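Local atomic coordinates of signal transduction histidine kinase, LytS (Clostridium beijerinckii, PDB entry 5XSJ), a protein that probably acts as a phosphorelay sensor kinase that phosphorylates a protein histidine with ATP, represented here by its N-terminal four-helix bundle without the kinase domains. Residues Asn35-Ile40 against Asp109-Ala114; Leu57-Ile62 against Asn82-Tyr87; Tyr75-Leu80 against Ser126-Asn131. One frame throughout, in Å; residues are numbered along the deposited sequence.

Interaction 1 (Asn35-Ile40 against Asp109-Ala114)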
loop_
_atom_site.group_PDB
_atom_site.type_symbol
_atom_site.label_atom_id
_atom_site.label_comp_id
_atom_site.label_asym_id
_atom_site.label_seq_id
_atom_site.Cartn_x
_atom_site.Cartn_y
_atom_site.Cartn_z
ATOM N N ASN B 35 1.140 -18.413 11.410
ATOM C CA ASN B 35 0.379 -19.159 12.392
ATOM C C ASN B 35 -0.599 -18.256 13.121
ATOM O O ASN B 35 -1.749 -18.631 13.325
ATOM C CB ASN B 35 1.325 -19.860 13.372
ATOM C CG ASN B 35 1.924 -21.116 12.776
ATOM O OD1 ASN B 35 1.266 -22.144 12.728
ATOM N ND2 ASN B 35 3.159 -21.028 12.277
ATOM N N PHE B 36 -0.139 -17.057 13.479
ATOM C CA PHE B 36 -1.006 -16.021 14.055
ATOM C C PHE B 36 -2.248 -15.771 13.195
ATOM O O PHE B 36 -3.368 -15.814 13.690
ATOM C CB PHE B 36 -0.214 -14.716 14.233
ATOM C CG PHE B 36 -1.066 -13.515 14.534
ATOM C CD1 PHE B 36 -1.628 -13.338 15.789
ATOM C CD2 PHE B 36 -1.281 -12.542 13.566
ATOM C CE1 PHE B 36 -2.402 -12.222 16.077
ATOM C CE2 PHE B 36 -2.053 -11.421 13.846
ATOM C CZ PHE B 36 -2.616 -11.259 15.102
ATOM N N ASN B 37 -2.029 -15.503 11.906
ATOM C CA ASN B 37 -3.110 -15.309 10.945
ATOM C C ASN B 37 -4.113 -16.460 10.955
ATOM O O ASN B 37 -5.322 -16.250 11.081
ATOM C CB ASN B 37 -2.542 -15.142 9.535
ATOM C CG ASN B 37 -1.901 -13.771 9.307
ATOM O OD1 ASN B 37 -2.179 -12.807 10.023
ATOM N ND2 ASN B 37 -1.052 -13.682 8.294
ATOM N N GLN B 38 -3.613 -17.681 10.822
ATOM C CA GLN B 38 -4.486 -18.857 10.838
ATOM C C GLN B 38 -5.245 -18.979 12.141
ATOM O O GLN B 38 -6.409 -19.377 12.145
ATOM C CB GLN B 38 -3.683 -20.134 10.590
ATOM C CG GLN B 38 -3.073 -20.207 9.182
ATOM C CD GLN B 38 -2.148 -21.396 9.039
ATOM O OE1 GLN B 38 -2.566 -22.548 9.189
ATOM N NE2 GLN B 38 -0.873 -21.125 8.801
ATOM N N TYR B 39 -4.601 -18.631 13.252
ATOM C CA TYR B 39 -5.274 -18.733 14.540
ATOM C C TYR B 39 -6.459 -17.782 14.629
ATOM O O TYR B 39 -7.548 -18.186 15.035
ATOM C CB TYR B 39 -4.317 -18.456 15.693
ATOM C CG TYR B 39 -5.005 -18.526 17.041
ATOM C CD1 TYR B 39 -5.541 -19.732 17.508
ATOM C CD2 TYR B 39 -5.130 -17.402 17.841
ATOM C CE1 TYR B 39 -6.185 -19.811 18.744
ATOM C CE2 TYR B 39 -5.767 -17.466 19.084
ATOM C CZ TYR B 39 -6.291 -18.678 19.526
ATOM O OH TYR B 39 -6.908 -18.750 20.752
ATOM N N ILE B 40 -6.249 -16.523 14.248
ATOM C CA ILE B 40 -7.323 -15.535 14.281
ATOM C C ILE B 40 -8.474 -15.926 13.348
ATOM O O ILE B 40 -9.638 -15.647 13.643
ATOM C CB ILE B 40 -6.807 -14.115 13.890
ATOM C CG1 ILE B 40 -5.757 -13.631 14.893
ATOM C CG2 ILE B 40 -7.962 -13.109 13.792
ATOM C CD1 ILE B 40 -6.181 -13.810 16.360
ATOM N N ASP B 109 -7.564 -2.917 13.564
ATOM C CA ASP B 109 -6.315 -2.153 13.552
ATOM C C ASP B 109 -5.113 -2.965 14.033
ATOM O O ASP B 109 -4.079 -2.994 13.376
ATOM C CB ASP B 109 -6.456 -0.900 14.420
ATOM C CG ASP B 109 -7.289 0.179 13.750
ATOM O OD1 ASP B 109 -7.668 -0.022 12.573
ATOM O OD2 ASP B 109 -7.554 1.226 14.393
ATOM N N ASP B 110 -5.252 -3.606 15.192
ATOM C CA ASP B 110 -4.188 -4.450 15.737
ATOM C C ASP B 110 -3.844 -5.583 14.796
ATOM O O ASP B 110 -2.690 -5.945 14.654
ATOM C CB ASP B 110 -4.591 -5.031 17.092
ATOM C CG ASP B 110 -4.583 -4.001 18.197
ATOM O OD1 ASP B 110 -3.719 -3.106 18.158
ATOM O OD2 ASP B 110 -5.426 -4.103 19.116
ATOM N N PHE B 111 -4.866 -6.150 14.168
ATOM C CA PHE B 111 -4.695 -7.285 13.273
ATOM C C PHE B 111 -3.875 -6.858 12.061
ATOM O O PHE B 111 -2.926 -7.532 11.662
ATOM C CB PHE B 111 -6.066 -7.818 12.844
ATOM C CG PHE B 111 -6.033 -9.181 12.227
ATOM C CD1 PHE B 111 -4.968 -10.037 12.447
ATOM C CD2 PHE B 111 -7.078 -9.607 11.419
ATOM C CE1 PHE B 111 -4.946 -11.310 11.882
ATOM C CE2 PHE B 111 -7.064 -10.868 10.859
ATOM C CZ PHE B 111 -5.995 -11.722 11.087
ATOM N N VAL B 112 -4.265 -5.727 11.484
ATOM C CA VAL B 112 -3.541 -5.104 10.389
ATOM C C VAL B 112 -2.128 -4.692 10.791
ATOM O O VAL B 112 -1.166 -4.990 10.078
ATOM C CB VAL B 112 -4.312 -3.870 9.870
ATOM C CG1 VAL B 112 -3.429 -3.013 8.983
ATOM C CG2 VAL B 112 -5.545 -4.326 9.116
ATOM N N ALA B 113 -1.995 -4.012 11.926
ATOM C CA ALA B 113 -0.666 -3.557 12.359
ATOM C C ALA B 113 0.298 -4.731 12.535
ATOM O O ALA B 113 1.453 -4.649 12.126
ATOM C CB ALA B 113 -0.760 -2.746 13.650
ATOM N N ALA B 114 -0.178 -5.835 13.099
ATOM C CA ALA B 114 0.667 -7.022 13.255
ATOM C C ALA B 114 1.243 -7.497 11.922
ATOM O O ALA B 114 2.422 -7.831 11.839
ATOM C CB ALA B 114 -0.117 -8.144 13.924
#
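Phe-111 reaches across from helix 104-133 and fits its ring among Phe-36, Asn-37 and Ile-40 of helix 15-42, joining the first and last helices of an antiparallel four-helix bundle. Large side chains suit this place, because the segment axes come no closer than 11.6 Å. The tight part is apolar. Ile-40 lays CG2 over one face of the Phe-111 ring, 3.9 Å from its centroid and offset toward the rim at CZ. Phe-36 CE2 lies at the edge of that ring, near its plane, 3.5 Å from Phe-111 CE1; the two planes are inclined at 72°, an oblique pairing. Ala-114, whose small side chain lets the Phe-36 ring come close to its helix, meets Phe-36 CE2 with its CB at 3.8 Å.

The other flank is polar and looser. A polar side chain from a chain of another protein packs on Asn-37, whose amide plane stands 76° from the Phe-111 ring. Its OD1 accepts a hydrogen bond from Lys-115, whose ammonium group also makes a cation-pi contact with Phe-111; one lysine thus serves both the amide and the ring. Across the contact itself, Asn-37 OD1 merely touches Phe-111 CE1, at 3.7 Å.

Interaction 2 (Leu57-Ile62 against Asn82-Tyr87); sequences LAKQKI and NTLDSY
Leu-84 points from helix 73-99 at the backbone of helix 45-67, and its CD2 methyl touches Ala-58, Lys-59 and Ile-62 together. This leucine has the most surface buried by the contact. Its CG stands anti to the backbone N (chi1 -172°), and CD2 ends 3.6 Å from the backbone N of Lys-59. Ala-58 offers only a CB, so the methyl can come close to the helix backbone there. Ile-62 closes the next turn with CD1 at 3.8 Å from Leu-84 CD2, and it also rests on Ile-25 of helix 15-42 toward the middle of the bundle.

Lys-59, second in buried area, is amphipathic in use. Its CB lies 3.9 Å from Leu-84 CD2, while the chain bends at CD (chi2 76°), and its extended outer part ends with NZ at Asp-85. There Lys-59 NZ donates a hydrogen bond of 2.6 Å, part of a salt bridge, to Asp-85 OD1, which accepts it on its syn lone pair; Asp-85 OD2 is farther from the same nitrogen, at 3.3 Å. The two side chains cross at about a right angle. Asp-81 gives Lys-59 a second salt bridge, so two carboxylates of one helix would share its charge, and a basic side chain from a chain of another protein packs on Asp-85.

A leucine turned inward beside a lysine-aspartate pair at the margin is the amphipathic pattern expected of two successive antiparallel helices, whose segments here run at 164° to each other, in an up-and-down four-helix bundle.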
loop_
_atom_site.group_PDB
_atom_site.type_symbol
_atom_site.label_atom_id
_atom_site.label_comp_id
_atom_site.label_asym_id
_atom_site.label_seq_id
_atom_site.Cartn_x
_atom_site.Cartn_y
_atom_site.Cartn_z
ATOM N N LEU B 57 11.586 -17.569 19.637
ATOM C CA LEU B 57 12.848 -17.903 19.007
ATOM C C LEU B 57 13.434 -16.698 18.264
ATOM O O LEU B 57 14.648 -16.474 18.290
ATOM C CB LEU B 57 12.669 -19.092 18.056
ATOM C CG LEU B 57 12.325 -20.448 18.693
ATOM C CD1 LEU B 57 11.825 -21.432 17.641
ATOM C CD2 LEU B 57 13.529 -21.023 19.440
ATOM N N ALA B 58 12.586 -15.934 17.579
ATOM C CA ALA B 58 13.067 -14.722 16.896
ATOM C C ALA B 58 13.646 -13.719 17.904
ATOM O O ALA B 58 14.716 -13.154 17.703
ATOM C CB ALA B 58 11.936 -14.083 16.084
ATOM N N LYS B 59 12.923 -13.514 18.998
ATOM C CA LYS B 59 13.365 -12.621 20.065
ATOM C C LYS B 59 14.737 -13.006 20.660
ATOM O O LYS B 59 15.618 -12.150 20.825
ATOM C CB LYS B 59 12.300 -12.602 21.167
ATOM C CG LYS B 59 12.599 -11.665 22.316
ATOM C CD LYS B 59 12.356 -10.209 21.940
ATOM C CE LYS B 59 12.772 -9.286 23.087
ATOM N NZ LYS B 59 12.772 -7.856 22.678
ATOM N N GLN B 60 14.918 -14.286 20.979
ATOM C CA GLN B 60 16.165 -14.767 21.585
ATOM C C GLN B 60 17.341 -14.602 20.643
ATOM O O GLN B 60 18.416 -14.166 21.050
ATOM C CB GLN B 60 16.044 -16.246 21.990
ATOM C CG GLN B 60 17.162 -16.751 22.929
ATOM C CD GLN B 60 18.413 -17.221 22.186
ATOM O OE1 GLN B 60 18.425 -17.304 20.951
ATOM N NE2 GLN B 60 19.469 -17.542 22.937
ATOM N N LYS B 61 17.141 -14.976 19.385
ATOM C CA LYS B 61 18.227 -14.907 18.411
ATOM C C LYS B 61 18.592 -13.466 18.062
ATOM O O LYS B 61 19.762 -13.162 17.847
ATOM C CB LYS B 61 17.866 -15.708 17.160
ATOM C CG LYS B 61 17.784 -17.192 17.464
ATOM C CD LYS B 61 17.372 -18.039 16.277
ATOM C CE LYS B 61 17.228 -19.508 16.723
ATOM N NZ LYS B 61 16.737 -20.404 15.641
ATOM N N ILE B 62 17.609 -12.573 18.019
ATOM C CA ILE B 62 17.927 -11.151 17.870
ATOM C C ILE B 62 18.796 -10.693 19.051
ATOM O O ILE B 62 19.788 -9.975 18.875
ATOM C CB ILE B 62 16.658 -10.277 17.781
ATOM C CG1 ILE B 62 15.914 -10.549 16.469
ATOM C CG2 ILE B 62 17.027 -8.793 17.874
ATOM C CD1 ILE B 62 14.541 -9.937 16.434
ATOM N N ASN B 82 13.162 -3.711 18.717
ATOM C CA ASN B 82 12.000 -2.916 19.097
ATOM C C ASN B 82 10.787 -3.162 18.214
ATOM O O ASN B 82 9.670 -3.208 18.689
ATOM C CB ASN B 82 12.362 -1.444 19.083
ATOM C CG ASN B 82 13.170 -1.062 20.277
ATOM O OD1 ASN B 82 12.966 -1.616 21.359
ATOM N ND2 ASN B 82 14.108 -0.143 20.103
ATOM N N THR B 83 11.013 -3.337 16.922
ATOM C CA THR B 83 9.908 -3.552 16.003
ATOM C C THR B 83 9.262 -4.907 16.287
ATOM O O THR B 83 8.043 -5.047 16.213
ATOM C CB THR B 83 10.391 -3.458 14.532
ATOM O OG1 THR B 83 11.010 -2.184 14.336
ATOM C CG2 THR B 83 9.250 -3.612 13.550
ATOM N N LEU B 84 10.071 -5.906 16.630
ATOM C CA LEU B 84 9.512 -7.199 17.021
ATOM C C LEU B 84 8.651 -7.063 18.271
ATOM O O LEU B 84 7.562 -7.639 18.339
ATOM C CB LEU B 84 10.614 -8.234 17.262
ATOM C CG LEU B 84 10.053 -9.652 17.483
ATOM C CD1 LEU B 84 9.443 -10.187 16.192
ATOM C CD2 LEU B 84 11.111 -10.618 18.005
ATOM N N ASP B 85 9.118 -6.296 19.257
ATOM C CA ASP B 85 8.313 -6.057 20.455
ATOM C C ASP B 85 6.960 -5.438 20.079
ATOM O O ASP B 85 5.939 -5.763 20.696
ATOM C CB ASP B 85 9.037 -5.142 21.453
ATOM C CG ASP B 85 10.254 -5.801 22.106
ATOM O OD1 ASP B 85 10.376 -7.046 22.094
ATOM O OD2 ASP B 85 11.096 -5.055 22.645
ATOM N N SER B 86 6.949 -4.553 19.074
ATOM C CA SER B 86 5.689 -3.941 18.625
ATOM C C SER B 86 4.762 -4.970 17.998
ATOM O O SER B 86 3.557 -4.938 18.182
ATOM C CB SER B 86 5.943 -2.817 17.615
ATOM O OG SER B 86 6.583 -1.709 18.217
ATOM N N TYR B 87 5.339 -5.864 17.218
ATOM C CA TYR B 87 4.592 -6.972 16.652
ATOM C C TYR B 87 4.017 -7.855 17.744
ATOM O O TYR B 87 2.872 -8.278 17.678
ATOM C CB TYR B 87 5.499 -7.795 15.749
ATOM C CG TYR B 87 4.939 -9.153 15.438
ATOM C CD1 TYR B 87 3.896 -9.291 14.533
ATOM C CD2 TYR B 87 5.462 -10.307 16.029
ATOM C CE1 TYR B 87 3.368 -10.544 14.218
ATOM C CE2 TYR B 87 4.933 -11.571 15.723
ATOM C CZ TYR B 87 3.890 -11.685 14.809
ATOM O OH TYR B 87 3.355 -12.931 14.490
#

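Interaction 3 (Tyr75-Leu80 against Ser126-Asn131)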
loop_
_atom_site.group_PDB
_atom_site.type_symbol
_atom_site.label_atom_id
_atom_site.label_comp_id
_atom_site.label_asym_id
_atom_site.label_seq_id
_atom_site.Cartn_x
_atom_site.Cartn_y
_atom_site.Cartn_z
ATOM N N TYR B 75 22.557 -0.385 15.337
ATOM C CA TYR B 75 21.398 0.474 15.072
ATOM C C TYR B 75 20.255 -0.279 14.412
ATOM O O TYR B 75 19.100 -0.068 14.757
ATOM C CB TYR B 75 21.796 1.676 14.189
ATOM C CG TYR B 75 22.646 2.662 14.950
ATOM C CD1 TYR B 75 22.061 3.578 15.809
ATOM C CD2 TYR B 75 24.032 2.643 14.849
ATOM C CE1 TYR B 75 22.826 4.461 16.539
ATOM C CE2 TYR B 75 24.811 3.529 15.581
ATOM C CZ TYR B 75 24.199 4.434 16.423
ATOM O OH TYR B 75 24.947 5.324 17.155
ATOM N N ILE B 76 20.583 -1.136 13.453
ATOM C CA ILE B 76 19.586 -1.933 12.759
ATOM C C ILE B 76 18.990 -2.981 13.702
ATOM O O ILE B 76 17.788 -3.242 13.671
ATOM C CB ILE B 76 20.189 -2.632 11.519
ATOM C CG1 ILE B 76 20.830 -1.603 10.588
ATOM C CG2 ILE B 76 19.117 -3.420 10.763
ATOM C CD1 ILE B 76 21.642 -2.224 9.456
ATOM N N LEU B 77 19.836 -3.569 14.546
ATOM C CA LEU B 77 19.394 -4.620 15.456
ATOM C C LEU B 77 18.462 -4.044 16.503
ATOM O O LEU B 77 17.453 -4.665 16.858
ATOM C CB LEU B 77 20.584 -5.310 16.126
ATOM C CG LEU B 77 21.245 -6.410 15.304
ATOM C CD1 LEU B 77 22.580 -6.819 15.900
ATOM C CD2 LEU B 77 20.320 -7.595 15.215
ATOM N N ARG B 78 18.794 -2.852 16.988
ATOM C CA ARG B 78 17.916 -2.166 17.923
ATOM C C ARG B 78 16.554 -1.871 17.276
ATOM O O ARG B 78 15.521 -2.082 17.890
ATOM C CB ARG B 78 18.552 -0.869 18.437
ATOM C CG ARG B 78 17.626 -0.088 19.369
ATOM C CD ARG B 78 18.292 1.136 19.960
ATOM N NE ARG B 78 18.659 2.103 18.934
ATOM C CZ ARG B 78 19.303 3.241 19.182
ATOM N NH1 ARG B 78 19.655 3.546 20.432
ATOM N NH2 ARG B 78 19.599 4.067 18.184
ATOM N N ASP B 79 16.554 -1.386 16.035
ATOM C CA ASP B 79 15.292 -1.130 15.341
ATOM C C ASP B 79 14.491 -2.419 15.162
ATOM O O ASP B 79 13.273 -2.438 15.306
ATOM C CB ASP B 79 15.535 -0.491 13.969
ATOM C CG ASP B 79 15.980 0.961 14.058
ATOM O OD1 ASP B 79 15.797 1.592 15.129
ATOM O OD2 ASP B 79 16.506 1.475 13.041
ATOM N N LEU B 80 15.189 -3.491 14.812
ATOM C CA LEU B 80 14.538 -4.762 14.568
ATOM C C LEU B 80 13.980 -5.339 15.882
ATOM O O LEU B 80 12.853 -5.816 15.933
ATOM C CB LEU B 80 15.526 -5.727 13.902
ATOM C CG LEU B 80 15.112 -7.199 13.850
ATOM C CD1 LEU B 80 13.779 -7.398 13.111
ATOM C CD2 LEU B 80 16.217 -8.035 13.235
ATOM N N SER B 126 16.520 -8.605 6.057
ATOM C CA SER B 126 17.196 -8.740 4.774
ATOM C C SER B 126 18.310 -7.692 4.671
ATOM O O SER B 126 19.351 -7.950 4.080
ATOM C CB SER B 126 16.205 -8.616 3.621
ATOM O OG SER B 126 16.075 -7.263 3.250
ATOM N N THR B 127 18.114 -6.525 5.280
ATOM C CA THR B 127 19.188 -5.533 5.368
ATOM C C THR B 127 20.371 -6.067 6.172
ATOM O O THR B 127 21.531 -5.936 5.766
ATOM C CB THR B 127 18.707 -4.224 6.015
ATOM O OG1 THR B 127 17.726 -3.599 5.181
ATOM C CG2 THR B 127 19.864 -3.270 6.222
ATOM N N LEU B 128 20.081 -6.664 7.324
ATOM C CA LEU B 128 21.130 -7.270 8.131
ATOM C C LEU B 128 21.890 -8.323 7.342
ATOM O O LEU B 128 23.116 -8.359 7.363
ATOM C CB LEU B 128 20.546 -7.891 9.390
ATOM C CG LEU B 128 20.470 -6.951 10.586
ATOM C CD1 LEU B 128 19.757 -7.651 11.741
ATOM C CD2 LEU B 128 21.860 -6.488 11.004
ATOM N N MET B 129 21.155 -9.174 6.635
ATOM C CA MET B 129 21.766 -10.284 5.913
ATOM C C MET B 129 22.716 -9.772 4.846
ATOM O O MET B 129 23.768 -10.358 4.604
ATOM C CB MET B 129 20.700 -11.176 5.283
ATOM C CG MET B 129 21.036 -12.663 5.276
ATOM S SD MET B 129 19.629 -13.634 4.683
ATOM C CE MET B 129 18.304 -12.970 5.692
ATOM N N GLN B 130 22.340 -8.669 4.211
ATOM C CA GLN B 130 23.192 -8.043 3.215
ATOM C C GLN B 130 24.460 -7.474 3.837
ATOM O O GLN B 130 25.541 -7.599 3.264
ATOM C CB GLN B 130 22.447 -6.935 2.475
ATOM C CG GLN B 130 21.276 -7.408 1.630
ATOM C CD GLN B 130 20.677 -6.262 0.822
ATOM O OE1 GLN B 130 21.365 -5.634 0.000
ATOM N NE2 GLN B 130 19.402 -5.969 1.064
ATOM N N ASN B 131 24.322 -6.846 4.999
ATOM C CA ASN B 131 25.469 -6.294 5.710
ATOM C C ASN B 131 26.464 -7.359 6.151
ATOM O O ASN B 131 27.672 -7.180 6.013
ATOM C CB ASN B 131 24.999 -5.501 6.921
ATOM C CG ASN B 131 24.311 -4.222 6.528
ATOM O OD1 ASN B 131 24.090 -3.963 5.345
ATOM N ND2 ASN B 131 23.965 -3.409 7.519
#
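Ile-76 and Leu-128 pass side by side, pointing opposite ways, where helix 73-99 meets helix 104-133, two consecutive, antiparallel helices of the four-helix bundle. Their CA atoms are the nearest pair between the segments, and Ile-76 CG2 rests against Leu-128 CG at 3.8 Å. Ile-76 is branched at CB, which suits a side chain with two jobs: CG2, anti to the backbone N, faces the leucine, while CG1, anti to the carbonyl carbon (chi1 -56°), leads off toward Asn-131 and Thr-127.

The branches of Leu-128 serve different neighbours. Leu-77 crosses it at about a right angle, bringing CD2 to 3.5 Å from Leu-128 CD1, and Leu-80 comes in obliquely, its CD2 lying 3.9 Å from the same methyl. Leucine fits here because one branch can meet Leu-77 and Leu-80 while CG of the same side chain meets Ile-76. Thr-22 of helix 15-42 also touches Leu-128, and Leu-77 leans on Leu-65 of helix 45-67, so this is the buried side of the contact.

The partly exposed side is mixed in character. Asn-131 and Ile-76 reach toward each other tip to tip, Ile-76 CD1 coming 3.2 Å from Asn-131 ND2, a close approach and not a hydrogen bond. The amide finds its polar partner elsewhere, as ND2 hydrogen-bonds to Asn-73 OD1 at the start of helix 73-99. Thr-127 likewise divides its two branches. OG1 hydrogen-bonds to the carbonyl oxygen of Ala-123, one turn earlier in its own helix, and the CG2 methyl meets Ile-76 CD1 at 3.8 Å.

How the interactions relate
All three contacts join antiparallel helices of one bundle. Interactions 1 and 3 share helix 104-133 but lie on opposite sides of the chain's centre, about 24 Å apart between centres; interaction 2 is nearest the middle. Interactions 1 and 2 are buried; interaction 1 is built mainly round two phenylalanine rings, while interaction 2 adds a salt bridge at its margin. Interaction 3 is aliphatic and partly exposed, with polar groups satisfied by residues outside its segments. Interaction 2 touches both others: Tyr-87 CD1 packs 3.4 Å from Ala-114 O of interaction 1, and Ile-62 CD1 lies 3.8 Å from Leu-80 CG of interaction 3, with which it shares helix 73-99.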